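Local coordinates for phosphoribosylglycinamide synthetase (Anaerococcus prevotii, PDB 4DIM), which probably acts as an ATP-dependent, metal-using ligase of the ATP-grasp family, at residues Leu20-Ala25 and Lys299-Met304; Lys144-Val149 and Ile265-Glu270; Gly197-Val202 and Gly278-Asn283; Thr244-Ala249 and Val260-Ile265. All blocks are in the same frame, centred on the assembly; numbering follows the deposited sequence.

Contacts 1, 3 and 4 are buried, while contact 2 lies at the surface, its centre about 37 Å from that of contact 1 and across the chain's centre from it. Contact 1 joins two helices through aliphatic groups alone, and contact 4 lays a helix against a strand with one valine branch. Contact 3, between them, adds a hydrogen bond from a loop N-H to a side-chain amide oxygen. Contacts 2 and 4 use the same strand, 258-267, at its outer end and its middle; contact 3 uses its neighbour, strand 194-203, and meets contact 4 through Q199 and N261. Contact 2 instead brings two lysines together. Contact 1 touches contact 3, where I301 reaches V280.

Contact 1: residues Leu20-Ala25 and Lys299-Met304; sequences LGLYKA and KMIASM
L22 and A25 of helix 20-29 pack on K299, I301 and A302 of helix 297-305 in a buried, apolar helix-helix contact. Helix 20-29 follows the first strand of the N-terminal four-stranded parallel sheet, and with strands 9-13 and 32-37 it forms the first beta-alpha-beta crossover of this Rossmann-like layer. Helix 297-305 comes much later in the chain and leans on strand 194-203 of the large antiparallel sheet, where M300, I301 and M304 touch F201. The contact therefore joins the N-terminal layer to the ATP-grasp part of the chain.

The segment axes cross at -67° and approach to 9.1 Å, so the helices meet over a short patch. L22 carries one half of it. Its CG stands anti to the backbone N (chi1 -173°), which carries CD1 out between two residues of the other helix. This methyl lies 3.8 Å from CG2 of I301 and 4.0 Å from CB of A302, and the L22 and I301 side chains cross at nearly a right angle.

The other half is made by A25, whose methyl points at the first turn of 299-304. There CB of A25 meets CG of K299 at 4.0 Å, touching the lysine only at the root of its chain. From CG onward that chain is extended, and NZ ends in a salt bridge with E296. Along helix 297-305, the carbonyl O of K299 takes two donors one turn on, the backbone N of S303 and the hydroxyl OG of S303, the latter at 2.9 Å.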
loop_
_atom_site.group_PDB
_atom_site.type_symbol
_atom_site.label_atom_id
_atom_site.label_comp_id
_atom_site.label_asym_id
_atom_site.label_seq_id
_atom_site.Cartn_x
_atom_site.Cartn_y
_atom_site.Cartn_z
ATOM N N LEU A 20 -11.194 -7.790 3.694
ATOM C CA LEU A 20 -11.809 -8.906 4.400
ATOM C C LEU A 20 -10.830 -9.817 5.143
ATOM O O LEU A 20 -11.284 -10.611 5.966
ATOM C CB LEU A 20 -12.756 -9.750 3.505
ATOM C CG LEU A 20 -12.292 -10.534 2.282
ATOM C CD1 LEU A 20 -11.250 -11.670 2.630
ATOM C CD2 LEU A 20 -13.521 -11.168 1.595
ATOM N N GLY A 21 -9.535 -9.702 4.889
ATOM C CA GLY A 21 -8.536 -10.549 5.530
ATOM C C GLY A 21 -8.363 -10.248 7.001
ATOM O O GLY A 21 -8.166 -11.145 7.833
ATOM N N LEU A 22 -8.431 -8.974 7.317
ATOM C CA LEU A 22 -8.322 -8.545 8.685
ATOM C C LEU A 22 -9.601 -8.858 9.470
ATOM O O LEU A 22 -9.517 -9.177 10.657
ATOM C CB LEU A 22 -7.999 -7.082 8.677
ATOM C CG LEU A 22 -7.692 -6.434 9.958
ATOM C CD1 LEU A 22 -6.457 -7.052 10.608
ATOM C CD2 LEU A 22 -7.474 -5.004 9.725
ATOM N N TYR A 23 -10.769 -8.824 8.812
ATOM C CA TYR A 23 -12.041 -9.210 9.426
ATOM C C TYR A 23 -12.041 -10.709 9.697
ATOM O O TYR A 23 -12.525 -11.166 10.730
ATOM C CB TYR A 23 -13.236 -8.824 8.531
ATOM C CG TYR A 23 -13.581 -7.355 8.566
ATOM C CD1 TYR A 23 -14.452 -6.842 9.531
ATOM C CD2 TYR A 23 -13.066 -6.479 7.628
ATOM C CE1 TYR A 23 -14.763 -5.482 9.581
ATOM C CE2 TYR A 23 -13.380 -5.115 7.659
ATOM C CZ TYR A 23 -14.258 -4.630 8.619
ATOM O OH TYR A 23 -14.544 -3.293 8.708
ATOM N N LYS A 24 -11.487 -11.474 8.778
ATOM C CA LYS A 24 -11.412 -12.929 8.896
ATOM C C LYS A 24 -10.466 -13.326 10.051
ATOM O O LYS A 24 -10.807 -14.171 10.873
ATOM C CB LYS A 24 -10.933 -13.532 7.557
ATOM C CG LYS A 24 -11.188 -15.035 7.451
ATOM C CD LYS A 24 -10.283 -15.742 6.441
ATOM C CE LYS A 24 -9.093 -16.431 7.082
ATOM N NZ LYS A 24 -8.218 -17.116 6.086
ATOM N N ALA A 25 -9.302 -12.684 10.120
ATOM C CA ALA A 25 -8.286 -12.956 11.142
ATOM C C ALA A 25 -8.794 -12.614 12.520
ATOM O O ALA A 25 -8.681 -13.423 13.439
ATOM C CB ALA A 25 -7.023 -12.176 10.845
ATOM N N LYS A 299 -3.123 -11.515 11.614
ATOM C CA LYS A 299 -3.256 -11.805 13.041
ATOM C C LYS A 299 -2.293 -10.976 13.824
ATOM O O LYS A 299 -2.636 -10.560 14.912
ATOM C CB LYS A 299 -3.051 -13.294 13.346
ATOM C CG LYS A 299 -4.270 -14.105 12.968
ATOM C CD LYS A 299 -4.191 -15.510 13.440
ATOM C CE LYS A 299 -5.436 -16.248 13.032
ATOM N NZ LYS A 299 -5.373 -17.685 13.374
HETATM N N MSE A 300 -1.108 -10.696 13.259
HETATM C CA MSE A 300 -0.091 -9.833 13.876
HETATM C C MSE A 300 -0.610 -8.414 13.908
HETATM O O MSE A 300 -0.473 -7.727 14.925
HETATM C CB MSE A 300 1.249 -9.883 13.103
HETATM C CG MSE A 300 2.029 -11.159 13.323
HETATM SE SE MSE A 300 3.461 -11.440 12.107
HETATM C CE MSE A 300 4.500 -9.905 12.663
ATOM N N ILE A 301 -1.299 -8.007 12.821
ATOM C CA ILE A 301 -1.897 -6.667 12.738
ATOM C C ILE A 301 -3.030 -6.516 13.769
ATOM O O ILE A 301 -3.045 -5.541 14.516
ATOM C CB ILE A 301 -2.381 -6.402 11.308
ATOM C CG1 ILE A 301 -1.175 -6.263 10.364
ATOM C CG2 ILE A 301 -3.271 -5.153 11.249
ATOM C CD1 ILE A 301 -1.528 -6.289 8.910
ATOM N N ALA A 302 -3.966 -7.452 13.781
ATOM C CA ALA A 302 -5.145 -7.414 14.664
ATOM C C ALA A 302 -4.777 -7.532 16.122
ATOM O O ALA A 302 -5.341 -6.820 16.943
ATOM C CB ALA A 302 -6.109 -8.548 14.305
ATOM N N SER A 303 -3.880 -8.460 16.466
ATOM C CA SER A 303 -3.450 -8.644 17.861
ATOM C C SER A 303 -2.700 -7.407 18.368
ATOM O O SER A 303 -2.907 -7.011 19.496
ATOM C CB SER A 303 -2.569 -9.883 18.010
ATOM O OG SER A 303 -1.298 -9.730 17.394
HETATM N N MSE A 304 -1.833 -6.803 17.537
HETATM C CA MSE A 304 -1.106 -5.610 17.937
HETATM C C MSE A 304 -2.072 -4.509 18.284
HETATM O O MSE A 304 -1.952 -3.898 19.362
HETATM C CB MSE A 304 -0.161 -5.154 16.811
HETATM C CG MSE A 304 0.841 -4.048 17.247
HETATM SE SE MSE A 304 2.288 -3.794 15.986
HETATM C CE MSE A 304 1.271 -3.551 14.377
#

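Contact 2: residues Lys144-Val149 and Ile265-Glu270; sequences KLPVIV and ILKDNE
K267 reaches across to K144 and P146 from the tip of a beta hairpin. The hairpin joins strands 258-267 and 270-277 at the edge of the large antiparallel sheet. Its turn holds two residues, D268 and N269, both in the left-handed region. The other segment leads into strand 147-150 of a smaller four-stranded antiparallel sheet. ATP-grasp enzymes hold their nucleotide between two such lobes; this contact lies at the surface between the two sheets.

From CB the K267 chain runs straight out, CG anti to the backbone N (chi1 179°) and every later torsion near 180°. Along the way the side chain touches Y272 of the partner strand, which also receives K144. CD of K267 lies 4.5 Å from CE of K144, and CE of K267 is 4.2 Å from CE of K144. NZ, at the tip, comes nearest, 3.8 Å from CE of K144, and on its other flank it stands 4.4 Å from CD of P146, the proline whose preceding peptide bond is cis.

The two lysine chains run alongside each other with their tips heading opposite ways, with no hydrogen bond between the segments. Their ammonium groups stay 5.1 Å apart, NZ of K144 to NZ of K267, near enough for the like charges probably to oppose each other somewhat. E192, a long and weak ion partner of K267, may offset part of this. K144 is bent at its last torsion (chi4 -94°), which turns NZ aside and leaves CE facing NZ of K267.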
loop_
_atom_site.group_PDB
_atom_site.type_symbol
_atom_site.label_atom_id
_atom_site.label_comp_id
_atom_site.label_asym_id
_atom_site.label_seq_id
_atom_site.Cartn_x
_atom_site.Cartn_y
_atom_site.Cartn_z
ATOM N N LYS A 144 20.412 17.040 -8.302
ATOM C CA LYS A 144 20.955 16.362 -9.479
ATOM C C LYS A 144 19.909 16.367 -10.612
ATOM O O LYS A 144 18.715 16.156 -10.361
ATOM C CB LYS A 144 21.440 14.910 -9.138
ATOM C CG LYS A 144 20.422 13.751 -9.275
ATOM C CD LYS A 144 21.000 12.402 -8.780
ATOM C CE LYS A 144 19.938 11.403 -8.360
ATOM N NZ LYS A 144 19.665 11.456 -6.893
ATOM N N LEU A 145 20.366 16.627 -11.851
ATOM C CA LEU A 145 19.513 16.577 -13.047
ATOM C C LEU A 145 19.235 15.107 -13.402
ATOM O O LEU A 145 20.040 14.248 -13.037
ATOM C CB LEU A 145 20.171 17.291 -14.255
ATOM C CG LEU A 145 19.872 18.778 -14.387
ATOM C CD1 LEU A 145 20.437 19.560 -13.206
ATOM C CD2 LEU A 145 20.406 19.306 -15.703
ATOM N N PRO A 146 18.180 14.775 -14.170
ATOM C CA PRO A 146 17.103 15.663 -14.636
ATOM C C PRO A 146 16.175 16.042 -13.500
ATOM O O PRO A 146 16.224 15.473 -12.414
ATOM C CB PRO A 146 16.376 14.834 -15.703
ATOM C CG PRO A 146 16.822 13.399 -15.527
ATOM C CD PRO A 146 17.918 13.361 -14.496
ATOM N N VAL A 147 15.353 17.039 -13.744
ATOM C CA VAL A 147 14.410 17.517 -12.750
ATOM C C VAL A 147 13.067 17.658 -13.374
ATOM O O VAL A 147 12.911 17.673 -14.599
ATOM C CB VAL A 147 14.829 18.838 -12.067
ATOM C CG1 VAL A 147 15.906 18.611 -11.023
ATOM C CG2 VAL A 147 15.271 19.869 -13.085
ATOM N N ILE A 148 12.092 17.703 -12.491
ATOM C CA ILE A 148 10.698 17.948 -12.779
ATOM C C ILE A 148 10.381 19.327 -12.239
ATOM O O ILE A 148 10.884 19.691 -11.171
ATOM C CB ILE A 148 9.854 16.870 -12.111
ATOM C CG1 ILE A 148 9.911 15.571 -12.901
ATOM C CG2 ILE A 148 8.435 17.350 -11.905
ATOM C CD1 ILE A 148 8.900 15.425 -14.024
ATOM N N VAL A 149 9.560 20.087 -12.964
ATOM C CA VAL A 149 9.020 21.374 -12.515
ATOM C C VAL A 149 7.550 21.196 -12.435
ATOM O O VAL A 149 6.915 20.762 -13.406
ATOM C CB VAL A 149 9.363 22.585 -13.365
ATOM C CG1 VAL A 149 9.019 23.835 -12.589
ATOM C CG2 VAL A 149 10.840 22.587 -13.751
ATOM N N ILE A 265 12.397 3.066 -5.456
ATOM C CA ILE A 265 12.940 3.150 -6.813
ATOM C C ILE A 265 14.438 2.825 -6.756
ATOM O O ILE A 265 15.158 3.287 -5.866
ATOM C CB ILE A 265 12.666 4.483 -7.525
ATOM C CG1 ILE A 265 13.257 4.483 -8.951
ATOM C CG2 ILE A 265 13.205 5.643 -6.728
ATOM C CD1 ILE A 265 12.538 5.208 -9.855
ATOM N N LEU A 266 14.903 2.033 -7.708
ATOM C CA LEU A 266 16.318 1.686 -7.762
ATOM C C LEU A 266 16.994 2.446 -8.915
ATOM O O LEU A 266 16.573 2.300 -10.063
ATOM C CB LEU A 266 16.462 0.159 -7.887
ATOM C CG LEU A 266 17.714 -0.399 -8.494
ATOM C CD1 LEU A 266 18.908 -0.161 -7.584
ATOM C CD2 LEU A 266 17.536 -1.847 -8.699
ATOM N N LYS A 267 18.019 3.277 -8.587
ATOM C CA LYS A 267 18.817 4.015 -9.577
ATOM C C LYS A 267 20.302 3.882 -9.279
ATOM O O LYS A 267 20.760 4.320 -8.219
ATOM C CB LYS A 267 18.434 5.520 -9.630
ATOM C CG LYS A 267 19.249 6.361 -10.639
ATOM C CD LYS A 267 18.701 7.766 -10.721
ATOM C CE LYS A 267 19.455 8.732 -11.621
ATOM N NZ LYS A 267 18.762 10.054 -11.709
ATOM N N ASP A 268 21.065 3.338 -10.244
ATOM C CA ASP A 268 22.530 3.244 -10.142
ATOM C C ASP A 268 22.988 2.615 -8.806
ATOM O O ASP A 268 23.839 3.175 -8.100
ATOM C CB ASP A 268 23.169 4.639 -10.324
ATOM C CG ASP A 268 22.762 5.344 -11.622
ATOM O OD1 ASP A 268 22.461 4.633 -12.622
ATOM O OD2 ASP A 268 22.767 6.615 -11.649
ATOM N N ASN A 269 22.436 1.439 -8.492
ATOM C CA ASN A 269 22.729 0.709 -7.265
ATOM C C ASN A 269 22.491 1.555 -5.984
ATOM O O ASN A 269 23.172 1.405 -4.975
ATOM C CB ASN A 269 24.154 0.102 -7.306
ATOM C CG ASN A 269 24.194 -1.049 -8.274
ATOM O OD1 ASN A 269 23.355 -1.966 -8.205
ATOM N ND2 ASN A 269 25.088 -0.992 -9.258
ATOM N N GLU A 270 21.454 2.360 -6.005
ATOM C CA GLU A 270 21.039 3.131 -4.848
ATOM C C GLU A 270 19.575 3.161 -4.884
ATOM O O GLU A 270 18.997 3.186 -5.976
ATOM C CB GLU A 270 21.652 4.536 -4.812
ATOM C CG GLU A 270 23.093 4.555 -4.296
ATOM C CD GLU A 270 23.349 3.901 -2.948
ATOM O OE1 GLU A 270 22.417 3.860 -2.108
ATOM O OE2 GLU A 270 24.478 3.393 -2.752
#

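Contact 3: residues Gly197-Val202 and Gly278-Asn283; sequences GAQAFV and GRVGAN
Q199 reaches from strand 194-203 to G281 and V280, which lie in the loop after strand 270-277. Q199 gives the most surface, and its side chain is folded, with CG beside the backbone N and the chain bent at chi2 (-58°). This brings OE1 to the backbone N of G281 at 3.1 Å in a nearly straight bond (N-H...O 165°), the donor in the carbonyl plane and on a lone pair. V280 comes to the same oxygen with a methyl, CG2 lying 3.6 Å from OE1 of Q199. The other end of the buried amide is occupied too: NE2 bonds to N261 and H213, so the flat group is gripped from both ends. A leucine in place of Q199 would probably leave G281 N without its acceptor and N261 OD1 without a donor. Two residues before the glycine, R279 curls round so that NH2 bonds to O of V280 at 3.1 Å, from above the carbonyl plane, while its NE pairs with D81. Around the site, strand 194-203 runs between strands 258-267 and 206-219. Helix 285-293 packs on Q199 through L285 and V289, and helix 297-305 packs on V280 through Y297 and I301.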
loop_
_atom_site.group_PDB
_atom_site.type_symbol
_atom_site.label_atom_id
_atom_site.label_comp_id
_atom_site.label_asym_id
_atom_site.label_seq_id
_atom_site.Cartn_x
_atom_site.Cartn_y
_atom_site.Cartn_z
ATOM N N GLY A 197 8.594 -2.042 -4.498
ATOM C CA GLY A 197 8.095 -1.701 -3.181
ATOM C C GLY A 197 8.669 -2.553 -2.073
ATOM O O GLY A 197 9.510 -3.430 -2.298
ATOM N N ALA A 198 8.175 -2.320 -0.858
ATOM C CA ALA A 198 8.566 -3.111 0.293
ATOM C C ALA A 198 7.532 -3.046 1.381
ATOM O O ALA A 198 6.850 -2.036 1.525
ATOM C CB ALA A 198 9.899 -2.639 0.826
ATOM N N GLN A 199 7.453 -4.114 2.175
ATOM C CA GLN A 199 6.596 -4.219 3.342
ATOM C C GLN A 199 7.471 -4.248 4.555
ATOM O O GLN A 199 8.579 -4.774 4.506
ATOM C CB GLN A 199 5.712 -5.495 3.342
ATOM C CG GLN A 199 4.688 -5.633 2.227
ATOM C CD GLN A 199 3.679 -4.517 2.119
ATOM O OE1 GLN A 199 2.724 -4.442 2.886
ATOM N NE2 GLN A 199 3.877 -3.606 1.184
ATOM N N ALA A 200 6.982 -3.729 5.645
ATOM C CA ALA A 200 7.712 -3.779 6.889
ATOM C C ALA A 200 6.722 -3.774 8.024
ATOM O O ALA A 200 5.517 -3.685 7.807
ATOM C CB ALA A 200 8.719 -2.643 7.003
ATOM N N PHE A 201 7.217 -4.013 9.210
ATOM C CA PHE A 201 6.368 -4.070 10.382
ATOM C C PHE A 201 7.192 -3.555 11.537
ATOM O O PHE A 201 8.308 -4.035 11.720
ATOM C CB PHE A 201 5.899 -5.516 10.597
ATOM C CG PHE A 201 4.830 -5.698 11.635
ATOM C CD1 PHE A 201 3.496 -5.809 11.270
ATOM C CD2 PHE A 201 5.161 -5.855 12.968
ATOM C CE1 PHE A 201 2.515 -6.045 12.225
ATOM C CE2 PHE A 201 4.175 -6.056 13.923
ATOM C CZ PHE A 201 2.863 -6.174 13.540
ATOM N N VAL A 202 6.687 -2.544 12.255
ATOM C CA VAL A 202 7.374 -1.962 13.405
ATOM C C VAL A 202 6.529 -2.199 14.717
ATOM O O VAL A 202 5.345 -1.949 14.750
ATOM C CB VAL A 202 7.774 -0.474 13.158
ATOM C CG1 VAL A 202 6.597 0.400 12.771
ATOM C CG2 VAL A 202 8.529 0.111 14.352
ATOM N N GLY A 278 1.937 4.151 7.191
ATOM C CA GLY A 278 1.866 3.252 8.340
ATOM C C GLY A 278 0.700 2.283 8.332
ATOM O O GLY A 278 0.005 2.139 9.333
ATOM N N ARG A 279 0.478 1.595 7.208
ATOM C CA ARG A 279 -0.482 0.507 7.094
ATOM C C ARG A 279 0.009 -0.512 5.997
ATOM O O ARG A 279 0.912 -0.238 5.196
ATOM C CB ARG A 279 -1.916 0.996 6.862
ATOM C CG ARG A 279 -2.128 1.993 5.739
ATOM C CD ARG A 279 -2.266 1.314 4.414
ATOM N NE ARG A 279 -2.137 2.259 3.302
ATOM C CZ ARG A 279 -1.960 1.909 2.029
ATOM N NH1 ARG A 279 -1.853 2.831 1.091
ATOM N NH2 ARG A 279 -1.877 0.637 1.689
ATOM N N VAL A 280 -0.563 -1.700 6.039
ATOM C CA VAL A 280 -0.218 -2.760 5.117
ATOM C C VAL A 280 -0.662 -2.424 3.712
ATOM O O VAL A 280 -1.718 -1.870 3.518
ATOM C CB VAL A 280 -0.823 -4.109 5.588
ATOM C CG1 VAL A 280 -2.349 -4.137 5.420
ATOM C CG2 VAL A 280 -0.166 -5.276 4.869
ATOM N N GLY A 281 0.108 -2.861 2.732
ATOM C CA GLY A 281 -0.200 -2.617 1.333
ATOM C C GLY A 281 -1.386 -3.385 0.823
ATOM O O GLY A 281 -1.839 -4.328 1.454
ATOM N N ALA A 282 -1.928 -2.957 -0.314
ATOM C CA ALA A 282 -3.103 -3.614 -0.896
ATOM C C ALA A 282 -2.671 -4.651 -1.880
ATOM O O ALA A 282 -1.500 -4.969 -1.936
ATOM C CB ALA A 282 -3.981 -2.587 -1.578
ATOM N N ASN A 283 -3.628 -5.200 -2.628
ATOM C CA ASN A 283 -3.434 -6.058 -3.782
ATOM C C ASN A 283 -2.678 -7.313 -3.489
ATOM O O ASN A 283 -1.772 -7.679 -4.238
ATOM C CB ASN A 283 -2.724 -5.256 -4.880
ATOM C CG ASN A 283 -3.382 -3.935 -5.147
ATOM O OD1 ASN A 283 -2.733 -2.878 -5.132
ATOM N ND2 ASN A 283 -4.688 -3.958 -5.349
#

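Contact 4: residues Thr244-Ala249 and Val260-Ile265; sequences TEVKKA and VNVDMI
One methyl of V246, on helix 236-253, meets two residues of strand 258-267. CG2 of V246 lies 4.2 Å from CG2 of V262 and 4.0 Å from SE of M264, a selenomethionine here. Seen from that methyl the two partners stand about 81° apart, so it sits in the corner they make. The V246 side chain crosses V262 at a slant and M264 at nearly a right angle.

V262 and M264, two residues apart, both present their side chains to the helix. The M264 chain is bent at chi2 (-77°), which brings the selenium back along the strand toward V262 and against CG2 of V246; a further bend at chi3 turns the terminal CE.

This is helix-on-sheet packing within the ATP-grasp fold: helix 236-253 lies against one face of the large antiparallel sheet, and strand 258-267 follows it in the chain after a short loop. The same face includes A200 and V210, which also touch V246, while F196 and V271 flank M264.

One residue earlier on the helix, E245 starts toward the strand and then turns off. Its CB stays 4.7 Å from CE of M264, and the carboxylate swings out to K248 in a weak salt bridge, OE2 to NZ at 3.5 Å. OE1 of E245 also accepts a hydrogen bond from N of N123, and NZ of K248 bonds to O of N121.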
loop_
_atom_site.group_PDB
_atom_site.type_symbol
_atom_site.label_atom_id
_atom_site.label_comp_id
_atom_site.label_asym_id
_atom_site.label_seq_id
_atom_site.Cartn_x
_atom_site.Cartn_y
_atom_site.Cartn_z
ATOM N N THR A 244 18.015 -0.934 4.959
ATOM C CA THR A 244 18.651 0.202 5.570
ATOM C C THR A 244 17.795 1.454 5.458
ATOM O O THR A 244 17.612 2.131 6.475
ATOM C CB THR A 244 20.029 0.436 4.959
ATOM O OG1 THR A 244 20.894 -0.631 5.381
ATOM C CG2 THR A 244 20.629 1.788 5.375
ATOM N N GLU A 245 17.329 1.813 4.239
ATOM C CA GLU A 245 16.564 3.054 4.069
ATOM C C GLU A 245 15.208 2.966 4.735
ATOM O O GLU A 245 14.767 3.960 5.303
ATOM C CB GLU A 245 16.379 3.432 2.591
ATOM C CG GLU A 245 17.629 3.808 1.824
ATOM C CD GLU A 245 18.623 4.718 2.524
ATOM O OE1 GLU A 245 18.315 5.921 2.652
ATOM O OE2 GLU A 245 19.721 4.247 2.905
ATOM N N VAL A 246 14.529 1.806 4.661
ATOM C CA VAL A 246 13.222 1.694 5.294
ATOM C C VAL A 246 13.362 1.862 6.818
ATOM O O VAL A 246 12.608 2.619 7.405
ATOM C CB VAL A 246 12.532 0.367 4.910
ATOM C CG1 VAL A 246 11.329 0.079 5.808
ATOM C CG2 VAL A 246 12.131 0.378 3.431
ATOM N N LYS A 247 14.336 1.187 7.455
ATOM C CA LYS A 247 14.561 1.339 8.913
ATOM C C LYS A 247 14.863 2.806 9.290
ATOM O O LYS A 247 14.359 3.295 10.310
ATOM C CB LYS A 247 15.693 0.435 9.398
ATOM C CG LYS A 247 15.279 -1.032 9.549
ATOM C CD LYS A 247 16.451 -1.906 10.109
ATOM C CE LYS A 247 16.147 -3.395 10.176
ATOM N NZ LYS A 247 16.311 -4.081 8.848
ATOM N N LYS A 248 15.660 3.502 8.453
ATOM C CA LYS A 248 15.963 4.906 8.664
ATOM C C LYS A 248 14.717 5.777 8.561
ATOM O O LYS A 248 14.540 6.698 9.363
ATOM C CB LYS A 248 16.991 5.399 7.642
ATOM C CG LYS A 248 18.396 5.029 7.942
ATOM C CD LYS A 248 19.300 5.163 6.745
ATOM C CE LYS A 248 19.514 6.577 6.344
ATOM N NZ LYS A 248 20.480 6.681 5.233
ATOM N N ALA A 249 13.881 5.521 7.544
ATOM C CA ALA A 249 12.640 6.274 7.266
ATOM C C ALA A 249 11.622 6.092 8.347
ATOM O O ALA A 249 10.938 7.032 8.736
ATOM C CB ALA A 249 12.054 5.803 5.978
ATOM N N VAL A 260 3.818 -1.405 7.696
ATOM C CA VAL A 260 4.270 -0.320 6.806
ATOM C C VAL A 260 4.339 -0.780 5.358
ATOM O O VAL A 260 4.708 -1.915 5.042
ATOM C CB VAL A 260 5.669 0.188 7.282
ATOM C CG1 VAL A 260 6.252 1.256 6.348
ATOM C CG2 VAL A 260 5.610 0.681 8.741
ATOM N N ASN A 261 3.993 0.142 4.488
ATOM C CA ASN A 261 3.942 -0.020 3.045
ATOM C C ASN A 261 4.775 1.060 2.428
ATOM O O ASN A 261 4.578 2.206 2.781
ATOM C CB ASN A 261 2.490 0.081 2.558
ATOM C CG ASN A 261 2.370 -0.067 1.064
ATOM O OD1 ASN A 261 2.608 -1.133 0.515
ATOM N ND2 ASN A 261 2.190 1.018 0.366
ATOM N N VAL A 262 5.731 0.686 1.584
ATOM C CA VAL A 262 6.709 1.559 0.949
ATOM C C VAL A 262 6.798 1.369 -0.597
ATOM O O VAL A 262 6.696 0.242 -1.123
ATOM C CB VAL A 262 8.121 1.329 1.553
ATOM C CG1 VAL A 262 9.009 2.536 1.306
ATOM C CG2 VAL A 262 8.035 1.018 3.048
ATOM N N ASP A 263 7.000 2.515 -1.296
ATOM C CA ASP A 263 7.228 2.605 -2.738
ATOM C C ASP A 263 8.652 3.064 -2.885
ATOM O O ASP A 263 9.006 4.152 -2.419
ATOM C CB ASP A 263 6.253 3.580 -3.449
ATOM C CG ASP A 263 4.767 3.291 -3.320
ATOM O OD1 ASP A 263 4.390 2.094 -3.279
ATOM O OD2 ASP A 263 3.968 4.257 -3.395
HETATM N N MSE A 264 9.466 2.214 -3.482
HETATM C CA MSE A 264 10.873 2.412 -3.724
HETATM C C MSE A 264 11.174 2.665 -5.197
HETATM O O MSE A 264 10.382 2.380 -6.083
HETATM C CB MSE A 264 11.646 1.124 -3.336
HETATM C CG MSE A 264 11.275 0.424 -1.962
HETATM SE SE MSE A 264 11.991 1.327 -0.474
HETATM C CE MSE A 264 13.948 1.737 -1.021
ATOM N N ILE A 265 12.397 3.066 -5.456
ATOM C CA ILE A 265 12.940 3.150 -6.813
ATOM C C ILE A 265 14.438 2.825 -6.756
ATOM O O ILE A 265 15.158 3.287 -5.866
ATOM C CB ILE A 265 12.666 4.483 -7.525
ATOM C CG1 ILE A 265 13.257 4.483 -8.951
ATOM C CG2 ILE A 265 13.205 5.643 -6.728
ATOM C CD1 ILE A 265 12.538 5.208 -9.855
#